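Local coordinates for protein ornithine cyclodeaminase (Methanococcus maripaludis S2, PDB 3C2Q) that catalyses the conversion of ornithine to proline with release of ammonia, using NAD(+) as cofactor, at residues 327-330 with 331-335. Sequence-based numbering, arbitrary orientation.
Sequences VGVF and LVLLL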
loop_
_atom_site.group_PDB
_atom_site.type_symbol
_atom_site.label_atom_id
_atom_site.label_comp_id
_atom_site.label_asym_id
_atom_site.label_seq_id
_atom_site.Cartn_x
_atom_site.Cartn_y
_atom_site.Cartn_z
ATOM N N VAL B 327 9.405 7.853 -7.173
ATOM C CA VAL B 327 9.817 8.130 -8.534
ATOM C C VAL B 327 10.639 9.429 -8.650
ATOM O O VAL B 327 11.572 9.488 -9.454
ATOM C CB VAL B 327 8.598 8.149 -9.537
ATOM C CG1 VAL B 327 7.720 9.398 -9.353
ATOM C CG2 VAL B 327 9.088 8.079 -10.984
ATOM N N GLY B 328 10.279 10.447 -7.864
ATOM C CA GLY B 328 10.950 11.738 -7.937
ATOM C C GLY B 328 12.404 11.655 -7.466
ATOM O O GLY B 328 13.282 12.191 -8.117
ATOM N N VAL B 329 12.656 10.943 -6.371
ATOM C CA VAL B 329 14.024 10.722 -5.899
ATOM C C VAL B 329 14.778 9.779 -6.835
ATOM O O VAL B 329 15.925 10.032 -7.192
ATOM C CB VAL B 329 14.053 10.207 -4.445
ATOM C CG1 VAL B 329 15.515 10.200 -3.912
ATOM C CG2 VAL B 329 13.160 11.114 -3.551
ATOM N N PHE B 330 14.134 8.678 -7.214
ATOM C CA PHE B 330 14.681 7.772 -8.196
ATOM C C PHE B 330 15.196 8.485 -9.460
ATOM O O PHE B 330 16.329 8.232 -9.882
ATOM C CB PHE B 330 13.610 6.709 -8.561
ATOM C CG PHE B 330 14.009 5.817 -9.714
ATOM C CD1 PHE B 330 14.764 4.659 -9.500
ATOM C CD2 PHE B 330 13.629 6.127 -11.006
ATOM C CE1 PHE B 330 15.133 3.827 -10.584
ATOM C CE2 PHE B 330 14.011 5.304 -12.102
ATOM C CZ PHE B 330 14.755 4.167 -11.877
ATOM N N LEU B 331 14.372 9.350 -10.070
ATOM C CA LEU B 331 14.789 10.068 -11.293
ATOM C C LEU B 331 15.988 10.974 -11.052
ATOM O O LEU B 331 16.870 11.065 -11.909
ATOM C CB LEU B 331 13.628 10.852 -11.948
ATOM C CG LEU B 331 12.553 9.956 -12.608
ATOM C CD1 LEU B 331 11.315 10.775 -12.956
ATOM C CD2 LEU B 331 13.091 9.228 -13.845
ATOM N N VAL B 332 16.034 11.616 -9.897
ATOM C CA VAL B 332 17.171 12.540 -9.554
ATOM C C VAL B 332 18.469 11.749 -9.426
ATOM O O VAL B 332 19.517 12.107 -10.022
ATOM C CB VAL B 332 16.840 13.387 -8.280
ATOM C CG1 VAL B 332 18.072 14.195 -7.819
ATOM C CG2 VAL B 332 15.664 14.366 -8.593
ATOM N N LEU B 333 18.395 10.632 -8.704
ATOM C CA LEU B 333 19.549 9.743 -8.560
ATOM C C LEU B 333 19.968 9.058 -9.866
ATOM O O LEU B 333 21.181 8.918 -10.143
ATOM C CB LEU B 333 19.268 8.689 -7.474
ATOM C CG LEU B 333 19.158 9.219 -6.047
ATOM C CD1 LEU B 333 18.757 8.083 -5.068
ATOM C CD2 LEU B 333 20.491 9.920 -5.612
ATOM N N LEU B 334 18.985 8.600 -10.647
ATOM C CA LEU B 334 19.267 7.992 -11.939
ATOM C C LEU B 334 20.049 8.956 -12.857
ATOM O O LEU B 334 21.051 8.568 -13.448
ATOM C CB LEU B 334 17.979 7.548 -12.627
ATOM C CG LEU B 334 18.084 6.762 -13.943
ATOM C CD1 LEU B 334 19.064 5.590 -13.834
ATOM C CD2 LEU B 334 16.648 6.338 -14.391
ATOM N N LEU B 335 19.569 10.186 -12.978
ATOM C CA LEU B 335 20.272 11.192 -13.775
ATOM C C LEU B 335 21.747 11.364 -13.313
ATOM O O LEU B 335 22.671 11.393 -14.146
ATOM C CB LEU B 335 19.528 12.524 -13.730
ATOM C CG LEU B 335 20.211 13.667 -14.525
ATOM C CD1 LEU B 335 20.315 13.314 -16.010
ATOM C CD2 LEU B 335 19.508 14.991 -14.301
#
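F330 and L334 lie side by side, one turn apart, in the first turns of helix 327-342. This helix follows strand 321-324, the outermost strand, within this chain, of the parallel Rossmann sheet. CG of F330 is anti to its backbone N (chi1 172°), which sends the ring outward on the side where L334 lies. CB and CG are near L331 N simply as bonded neighbours; the ring atom CD2 also lies near it. F330 CD2 approaches L331 CD2 at 4.2 Å. Farther out, F330 CE2 meets L334 CD2 at 3.6 Å, and F330 CZ lies 3.8 Å from that methyl carbon, which approaches the ring obliquely. I116 and I119 of helix 112-133 pack on F330, and L334 reaches A120 and M123 of the same helix. V327, probably an NAD(+)-binding residue by analogy with relatives, touches L331 CD1 through CG2; both residues also pack on L280 of the sheet. On another side of the helix, V329 meets V329 of the second subunit. Backbone hydrogen bonds join L331 N to V327 O and L334 N to F330 O, with a weak one from V332 N to G328 O. L333 N gives V329 O a nearly straight hydrogen bond of 3.0 Å (174° at the hydrogen), and L333 CD1 lies 4.0 Å from V329 CG1.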